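Side-chain contacts in 6-phosphogluconate dehydrogenase (Pseudomonas syringae, PDB 5U5G), which probably catalyses the NADPH-dependent reduction of (2-oxopropyl)phosphonic acid during fosfomycin biosynthesis: residues M13-C18 / D39-Q44; S24-H29 / R150-V155; E189-G194 / D206-C211. All blocks are in the same frame, centred on the assembly; numbering follows the deposited sequence.

In the fold
Contacts 1 and 2 belong to the nucleotide-binding domain, and contact 3 to the helical domain after it, with its centre about 35 Å from that of contact 1. Contacts 1 and 2 share a region of chain: helix 12-23, strand 28-31 and helix 39-43 follow one another. Contact 1 is buried helix packing, and its first helix also grips NADP through a backbone amide. Contact 2 lies at the surface, where a turn and a methionine meet the helix 143-156. Contact 3 is buried again and aromatic, with polar residues close by that reach the second subunit. No hydrogen bond crosses any of the three.

Contact 1. Residues M13-C18 / D39-Q44. With NAP (NADP nicotinamide-adenine-dinucleotide phosphate), chain E.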
# COMPACT_ATOMS: atom_id res chain seq x y z
N MET A 13 -21.76 -4.08 -2.17
CA MET A 13 -21.12 -5.21 -1.52
C MET A 13 -22.12 -6.32 -1.21
O MET A 13 -21.81 -7.50 -1.38
CB MET A 13 -20.43 -4.75 -0.23
CG MET A 13 -19.74 -5.88 0.56
SD MET A 13 -18.37 -6.60 -0.38
CE MET A 13 -17.46 -5.13 -0.73
N GLY A 14 -23.32 -5.95 -0.76
CA GLY A 14 -24.32 -6.97 -0.43
C GLY A 14 -24.68 -7.84 -1.62
O GLY A 14 -24.68 -9.08 -1.54
N GLN A 15 -25.00 -7.21 -2.76
CA GLN A 15 -25.25 -7.94 -3.99
C GLN A 15 -24.11 -8.90 -4.33
O GLN A 15 -24.34 -10.05 -4.70
CB GLN A 15 -25.46 -6.96 -5.15
CG GLN A 15 -26.83 -6.29 -5.18
CD GLN A 15 -27.00 -5.37 -6.39
OE1 GLN A 15 -26.89 -5.82 -7.54
NE2 GLN A 15 -27.23 -4.07 -6.14
N ALA A 16 -22.87 -8.43 -4.23
CA ALA A 16 -21.73 -9.26 -4.62
C ALA A 16 -21.57 -10.46 -3.69
O ALA A 16 -21.34 -11.59 -4.14
CB ALA A 16 -20.45 -8.44 -4.66
N ILE A 17 -21.70 -10.25 -2.38
CA ILE A 17 -21.63 -11.37 -1.45
C ILE A 17 -22.79 -12.34 -1.70
O ILE A 17 -22.60 -13.57 -1.68
CB ILE A 17 -21.60 -10.86 0.01
CG1 ILE A 17 -20.32 -10.03 0.21
CG2 ILE A 17 -21.72 -12.02 1.00
CD1 ILE A 17 -20.10 -9.52 1.62
N CYS A 18 -24.00 -11.82 -1.96
CA CYS A 18 -25.12 -12.70 -2.29
C CYS A 18 -24.84 -13.54 -3.53
O CYS A 18 -25.14 -14.74 -3.55
CB CYS A 18 -26.40 -11.89 -2.51
SG CYS A 18 -27.23 -11.48 -0.99
N ASP A 39 -33.59 -7.85 -8.14
CA ASP A 39 -34.13 -8.48 -9.34
C ASP A 39 -33.14 -9.47 -9.96
O ASP A 39 -33.51 -10.60 -10.29
CB ASP A 39 -34.53 -7.41 -10.36
CG ASP A 39 -35.86 -6.73 -10.03
OD1 ASP A 39 -36.70 -7.29 -9.29
OD2 ASP A 39 -36.06 -5.61 -10.53
N ASP A 40 -31.89 -9.05 -10.15
CA ASP A 40 -30.91 -9.96 -10.74
C ASP A 40 -30.64 -11.15 -9.83
O ASP A 40 -30.50 -12.28 -10.31
CB ASP A 40 -29.61 -9.23 -11.05
CG ASP A 40 -29.80 -8.12 -12.06
OD1 ASP A 40 -29.21 -7.04 -11.87
OD2 ASP A 40 -30.56 -8.32 -13.04
N LEU A 41 -30.54 -10.92 -8.51
CA LEU A 41 -30.36 -12.02 -7.57
C LEU A 41 -31.53 -13.01 -7.64
O LEU A 41 -31.32 -14.22 -7.60
CB LEU A 41 -30.22 -11.48 -6.15
CG LEU A 41 -28.93 -10.67 -5.94
CD1 LEU A 41 -28.87 -10.08 -4.54
CD2 LEU A 41 -27.73 -11.56 -6.19
N ILE A 42 -32.75 -12.49 -7.75
CA ILE A 42 -33.92 -13.37 -7.86
C ILE A 42 -33.85 -14.20 -9.13
O ILE A 42 -34.06 -15.42 -9.12
CB ILE A 42 -35.22 -12.53 -7.81
CG1 ILE A 42 -35.36 -11.90 -6.42
CG2 ILE A 42 -36.46 -13.40 -8.17
CD1 ILE A 42 -36.41 -10.81 -6.34
N ARG A 43 -33.54 -13.55 -10.26
CA ARG A 43 -33.32 -14.26 -11.51
C ARG A 43 -32.30 -15.38 -11.34
O ARG A 43 -32.40 -16.43 -12.00
CB ARG A 43 -32.88 -13.27 -12.58
CG ARG A 43 -32.48 -13.87 -13.89
CD ARG A 43 -32.31 -12.80 -14.95
NE ARG A 43 -31.51 -11.67 -14.49
CZ ARG A 43 -30.17 -11.64 -14.47
NH1 ARG A 43 -29.45 -12.68 -14.89
NH2 ARG A 43 -29.55 -10.56 -14.02
N GLN A 44 -31.33 -15.21 -10.44
CA GLN A 44 -30.29 -16.20 -10.25
C GLN A 44 -30.57 -17.16 -9.09
O GLN A 44 -29.66 -17.87 -8.66
CB GLN A 44 -28.95 -15.50 -10.05
CG GLN A 44 -28.53 -14.70 -11.27
CD GLN A 44 -27.41 -13.72 -10.94
OE1 GLN A 44 -27.27 -13.29 -9.80
NE2 GLN A 44 -26.62 -13.37 -11.93
PA NAP E . -24.30 0.95 -0.93
O1A NAP E . -24.48 2.42 -0.79
O2A NAP E . -23.92 0.34 -2.26
O5B NAP E . -25.66 0.17 -0.39
C5B NAP E . -25.97 0.69 0.88
C4B NAP E . -27.01 -0.25 1.51
O4B NAP E . -27.50 0.26 2.75
C3B NAP E . -28.21 -0.44 0.51
O3B NAP E . -28.73 -1.73 0.65
C2B NAP E . -29.23 0.56 1.11
O2B NAP E . -30.52 0.25 0.90
C1B NAP E . -28.91 0.31 2.64
N9A NAP E . -29.43 1.43 3.40
C8A NAP E . -28.87 2.70 3.61
N7A NAP E . -29.66 3.52 4.36
C5A NAP E . -30.79 2.72 4.63
C6A NAP E . -31.97 2.97 5.35
N6A NAP E . -32.19 4.18 5.96
N1A NAP E . -32.94 2.02 5.46
C2A NAP E . -32.68 0.83 4.84
N3A NAP E . -31.61 0.45 4.13
C4A NAP E . -30.66 1.43 4.04
O3 NAP E . -23.11 0.75 0.18
PN NAP E . -22.13 -0.48 -0.10
O1N NAP E . -22.84 -1.75 -0.38
O2N NAP E . -20.85 -0.08 -0.79
O5D NAP E . -21.49 -0.76 1.50
C5D NAP E . -22.36 -1.44 2.29
C4D NAP E . -21.60 -1.79 3.56
O4D NAP E . -20.43 -2.58 3.23
C3D NAP E . -21.08 -0.45 4.23
O3D NAP E . -21.16 -0.60 5.62
C2D NAP E . -19.64 -0.38 3.77
O2D NAP E . -18.79 0.27 4.69
C1D NAP E . -19.29 -1.91 3.75
N1N NAP E . -18.18 -2.18 2.85
C2N NAP E . -18.22 -1.81 1.48
C3N NAP E . -17.17 -2.17 0.67
C7N NAP E . -17.18 -1.83 -0.76
O7N NAP E . -16.29 -2.18 -1.53
N7N NAP E . -18.26 -1.15 -1.29
C4N NAP E . -16.01 -2.99 1.18
C5N NAP E . -16.07 -3.30 2.61
C6N NAP E . -17.09 -2.90 3.37
P2B NAP E . -31.21 0.86 -0.71
O1X NAP E . -30.57 -0.14 -1.62
O2X NAP E . -32.72 0.71 -0.48
O3X NAP E . -30.65 2.26 -0.71
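No flat side chain takes part where L41 meets C18; the flat groups lie further out. The guanidinium of R43 holds D40 of its own helix. D40 OD2 sits in the guanidinium plane at its edge, 2.6 Å from R43 NH2, in a nearly straight salt bridge (N-H...O 164°). The R43 group meets this oxygen from above the carboxylate plane. D40 O lies off one face of the guanidinium, toward its rim. On the cofactor side, M13 CE lies off the nicotinamide plane, out past the C3N-C4N bond, 3.2 Å from NADP C4N and close to the carboxamide O7N.

Between the helices the contact is apolar. L41 has its CG anti to the carbonyl carbon (chi1 -67°), and both methyls reach helix 12-23. L41 CD1 is 3.7 Å from C18 CB; L41 CD2 is 3.9 Å from it and 4.0 Å from Q15 O. Both methyls come to C18 CB from the same side, and L41 CD1 also lies near C18 SG. The Q15 amide turns elsewhere, and its NE2 bonds to L10 O. R19, L22 and L10 also pack on L41, while F7 of strand 5-8 packs on C18.

M13 N donates to NADP O1N at 3.1 Å. The N-terminal end of helix 12-23 would probably help to balance the phosphate charge. With G9, G11 and G14 in a GxGxxG pattern, this is consistent with the dinucleotide-binding strand-turn-helix of a Rossmann fold.

Contact 2. Residues S24-H29 / R150-V155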
# COMPACT_ATOMS: atom_id res chain seq x y z
N SER A 24 -22.32 -20.90 -4.66
CA SER A 24 -22.03 -22.12 -3.93
C SER A 24 -23.28 -22.96 -3.68
O SER A 24 -23.20 -23.98 -3.00
CB SER A 24 -21.34 -21.81 -2.59
OG SER A 24 -22.30 -21.55 -1.57
N GLN A 25 -24.42 -22.53 -4.22
CA GLN A 25 -25.69 -23.25 -4.14
C GLN A 25 -26.27 -23.23 -2.73
O GLN A 25 -27.01 -24.13 -2.32
CB GLN A 25 -25.54 -24.68 -4.69
CG GLN A 25 -25.07 -24.65 -6.16
CD GLN A 25 -24.83 -26.01 -6.80
OE1 GLN A 25 -23.73 -26.28 -7.30
NE2 GLN A 25 -25.86 -26.85 -6.81
N MET A 26 -25.96 -22.17 -1.99
CA MET A 26 -26.68 -21.87 -0.76
C MET A 26 -28.05 -21.30 -1.09
O MET A 26 -28.15 -20.41 -1.95
CB MET A 26 -25.88 -20.86 0.06
CG MET A 26 -26.23 -20.82 1.52
SD MET A 26 -24.79 -20.22 2.41
CE MET A 26 -23.61 -21.48 1.93
N PRO A 27 -29.13 -21.78 -0.46
CA PRO A 27 -30.42 -21.09 -0.61
C PRO A 27 -30.37 -19.77 0.15
O PRO A 27 -30.02 -19.74 1.33
CB PRO A 27 -31.42 -22.07 0.01
CG PRO A 27 -30.62 -22.88 0.97
CD PRO A 27 -29.20 -22.92 0.48
N VAL A 28 -30.71 -18.68 -0.54
CA VAL A 28 -30.57 -17.34 0.03
C VAL A 28 -31.89 -16.60 -0.12
O VAL A 28 -32.41 -16.45 -1.23
CB VAL A 28 -29.44 -16.53 -0.64
CG1 VAL A 28 -29.23 -15.22 0.12
CG2 VAL A 28 -28.13 -17.34 -0.71
N HIS A 29 -32.42 -16.11 1.00
CA HIS A 29 -33.56 -15.20 0.99
C HIS A 29 -33.05 -13.78 1.22
O HIS A 29 -32.24 -13.54 2.12
CB HIS A 29 -34.57 -15.61 2.06
CG HIS A 29 -35.27 -16.89 1.74
ND1 HIS A 29 -36.59 -17.12 2.07
CD2 HIS A 29 -34.84 -18.01 1.11
CE1 HIS A 29 -36.94 -18.33 1.66
NE2 HIS A 29 -35.90 -18.89 1.08
N ARG A 150 -18.67 -19.76 10.86
CA ARG A 150 -17.37 -19.85 10.20
C ARG A 150 -17.40 -20.54 8.84
O ARG A 150 -16.83 -19.99 7.89
CB ARG A 150 -16.39 -20.54 11.17
CG ARG A 150 -14.96 -20.04 11.07
CD ARG A 150 -14.30 -20.51 9.81
NE ARG A 150 -12.98 -19.95 9.61
CZ ARG A 150 -12.60 -19.41 8.45
NH1 ARG A 150 -13.45 -19.38 7.41
NH2 ARG A 150 -11.39 -18.91 8.30
N PRO A 151 -18.03 -21.71 8.66
CA PRO A 151 -18.05 -22.32 7.32
C PRO A 151 -18.83 -21.50 6.30
O PRO A 151 -18.58 -21.65 5.10
CB PRO A 151 -18.71 -23.68 7.56
CG PRO A 151 -18.51 -23.96 9.00
CD PRO A 151 -18.65 -22.61 9.66
N LEU A 152 -19.77 -20.65 6.73
CA LEU A 152 -20.46 -19.76 5.80
C LEU A 152 -19.52 -18.66 5.29
O LEU A 152 -19.55 -18.32 4.10
CB LEU A 152 -21.67 -19.13 6.48
CG LEU A 152 -23.05 -19.79 6.43
CD1 LEU A 152 -22.98 -21.28 6.17
CD2 LEU A 152 -23.78 -19.52 7.73
N LEU A 153 -18.73 -18.06 6.19
CA LEU A 153 -17.77 -17.04 5.77
C LEU A 153 -16.77 -17.59 4.77
O LEU A 153 -16.33 -16.87 3.87
CB LEU A 153 -17.03 -16.47 6.99
CG LEU A 153 -17.88 -15.91 8.12
CD1 LEU A 153 -17.02 -15.47 9.28
CD2 LEU A 153 -18.74 -14.75 7.60
N GLU A 154 -16.41 -18.87 4.93
CA GLU A 154 -15.48 -19.53 4.03
C GLU A 154 -15.94 -19.45 2.58
O GLU A 154 -15.12 -19.45 1.66
CB GLU A 154 -15.30 -20.99 4.46
CG GLU A 154 -14.29 -21.77 3.63
CD GLU A 154 -12.89 -21.15 3.68
OE1 GLU A 154 -12.26 -21.04 2.62
OE2 GLU A 154 -12.45 -20.82 4.80
N VAL A 155 -17.26 -19.39 2.36
CA VAL A 155 -17.76 -19.32 0.99
C VAL A 155 -17.29 -18.06 0.29
O VAL A 155 -17.04 -18.08 -0.92
CB VAL A 155 -19.30 -19.43 0.99
CG1 VAL A 155 -19.84 -19.27 -0.43
CG2 VAL A 155 -19.72 -20.75 1.60
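S24 and V155 form the tight part of this contact. V155 CG1 comes within 3.5 Å of S24 OG and 3.7 Å of S24 CB, so the methyl rests against both side-chain atoms of the serine. The hydroxyl has its polar partner elsewhere: S24 OG is hydrogen-bonded to L21 O in the helix just before. V155 has CG1 anti to its backbone N (chi1 176°). This sends one methyl to the serine and leaves the other for M26.

The methionine side is looser. M26 extends through its first two torsions and bends at chi3, which brings its terminal methyl to the helix. M26 CE is 4.0 Å from V155 CG2 and 4.3 Å from L152 CD1. The M26 and V155 side chains cross obliquely, and M26 touches V155 through its terminal methyl. L21 packs on both M26 and V155, and L152 also rests on V61 and F63 of strand 61-64.

Beyond the apolar patch the surface opens to solvent, with Q25, P27, P151 and E154 exposed. R150 NH1 and E154 OE2 make a salt bridge of 3.1 Å along the helix, apart from the touching residues. V155 O accepts from R20 NE.

Q25 has a positive phi of 71° and closes helix 12-23 in a Schellman motif. The contact places helix 143-156 beside this helix-to-strand turn, in the first beta-alpha-beta unit of a Rossmann-type domain.

Contact 3. Residues E189-G194 / D206-C211; sequences EVISQG and DVFTSC
F208 points its ring at helix 168-196, where V190 and I191 receive it in different ways. V190 CG1 approaches obliquely, neither square over the ring nor in its plane. It is 3.6 Å from F208 CE2 and also 3.6 Å from F208 CZ, so the methyl sits evenly against that ring bond. I191 CG1 comes to the ring edge, near the ring plane, and is 4.3 Å from F208 CE2. The two residues thus meet the same end of the ring from different directions.

F208 CG is anti to the carbonyl carbon (chi1 -57°), which carries the ring toward the other helix. V190 CG1 is anti to the backbone N (chi1 159°) and is the branch that touches. G194, one turn on from V190, has no side chain on the side facing the ring.

The polar groups keep clear of this apolar patch. S210 OG returns to D206 O at 2.8 Å within its own helix. E189 and Q193 turn to the second subunit, where E189 OE1 and Q193 NE2 both bond to S259 OG of that subunit.

A short link joins helix 168-196 to helix 201-210, so the contact closes a helical hairpin. Helix 216-226 lies alongside, with M218 on F208 and A221 and L222 on I191. F283 of helix 282-287 also packs on I191, and the second subunit lies against E189, Q193, V207 and C211.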
# COMPACT_ATOMS: atom_id res chain seq x y z
N GLU A 189 -2.49 11.26 -6.26
CA GLU A 189 -1.58 12.39 -6.46
C GLU A 189 -0.35 11.98 -7.26
O GLU A 189 0.10 12.72 -8.13
CB GLU A 189 -1.18 12.98 -5.11
CG GLU A 189 -2.28 13.79 -4.47
CD GLU A 189 -1.82 14.51 -3.22
OE1 GLU A 189 -0.60 14.74 -3.09
OE2 GLU A 189 -2.67 14.86 -2.39
N VAL A 190 0.18 10.79 -6.98
CA VAL A 190 1.40 10.37 -7.66
C VAL A 190 1.12 10.04 -9.12
O VAL A 190 1.88 10.45 -10.01
CB VAL A 190 2.01 9.19 -6.88
CG1 VAL A 190 2.94 8.37 -7.75
CG2 VAL A 190 2.76 9.74 -5.66
N ILE A 191 0.02 9.34 -9.40
CA ILE A 191 -0.37 9.07 -10.78
C ILE A 191 -0.60 10.38 -11.53
O ILE A 191 -0.16 10.54 -12.67
CB ILE A 191 -1.61 8.17 -10.83
CG1 ILE A 191 -1.29 6.79 -10.25
CG2 ILE A 191 -2.12 8.05 -12.26
CD1 ILE A 191 -2.51 5.96 -9.94
N SER A 192 -1.28 11.33 -10.89
CA SER A 192 -1.60 12.59 -11.56
C SER A 192 -0.34 13.36 -11.92
O SER A 192 -0.21 13.87 -13.04
CB SER A 192 -2.51 13.45 -10.67
OG SER A 192 -3.73 12.78 -10.45
N GLN A 193 0.59 13.47 -10.97
CA GLN A 193 1.86 14.13 -11.25
C GLN A 193 2.59 13.44 -12.39
O GLN A 193 3.13 14.11 -13.28
CB GLN A 193 2.73 14.14 -9.98
CG GLN A 193 2.16 15.05 -8.91
CD GLN A 193 2.95 15.01 -7.62
OE1 GLN A 193 4.11 15.46 -7.57
NE2 GLN A 193 2.33 14.49 -6.56
N GLY A 194 2.60 12.10 -12.39
CA GLY A 194 3.25 11.37 -13.46
C GLY A 194 2.70 11.72 -14.83
O GLY A 194 3.45 11.92 -15.78
N ASP A 206 3.42 -0.44 -14.34
CA ASP A 206 4.50 -1.42 -14.21
C ASP A 206 5.31 -1.17 -12.94
O ASP A 206 5.61 -2.10 -12.19
CB ASP A 206 5.43 -1.35 -15.43
CG ASP A 206 4.88 -2.11 -16.63
OD1 ASP A 206 4.02 -3.00 -16.44
OD2 ASP A 206 5.33 -1.83 -17.76
N VAL A 207 5.66 0.09 -12.69
CA VAL A 207 6.53 0.42 -11.57
C VAL A 207 5.76 0.41 -10.25
O VAL A 207 6.24 -0.11 -9.24
CB VAL A 207 7.22 1.79 -11.83
CG1 VAL A 207 7.98 2.28 -10.59
CG2 VAL A 207 8.15 1.69 -13.04
N PHE A 208 4.55 0.98 -10.24
CA PHE A 208 3.82 1.12 -8.99
C PHE A 208 3.17 -0.18 -8.54
O PHE A 208 2.59 -0.22 -7.44
CB PHE A 208 2.76 2.23 -9.09
CG PHE A 208 3.30 3.59 -9.48
CD1 PHE A 208 4.67 3.87 -9.41
CD2 PHE A 208 2.43 4.59 -9.92
CE1 PHE A 208 5.16 5.12 -9.78
CE2 PHE A 208 2.91 5.85 -10.28
CZ PHE A 208 4.28 6.12 -10.21
N THR A 209 3.23 -1.24 -9.34
CA THR A 209 2.83 -2.56 -8.87
C THR A 209 4.02 -3.45 -8.53
O THR A 209 3.86 -4.42 -7.80
CB THR A 209 1.96 -3.30 -9.91
OG1 THR A 209 2.71 -3.50 -11.12
CG2 THR A 209 0.69 -2.52 -10.21
N SER A 210 5.22 -3.14 -9.04
CA SER A 210 6.38 -3.98 -8.75
C SER A 210 7.29 -3.41 -7.68
O SER A 210 7.93 -4.18 -6.96
CB SER A 210 7.20 -4.21 -10.03
OG SER A 210 7.65 -2.97 -10.53
N CYS A 211 7.38 -2.09 -7.56
CA CYS A 211 8.24 -1.44 -6.59
C CYS A 211 7.47 -1.16 -5.30
O CYS A 211 6.26 -1.36 -5.22
CB CYS A 211 8.83 -0.16 -7.18
SG CYS A 211 9.92 -0.52 -8.61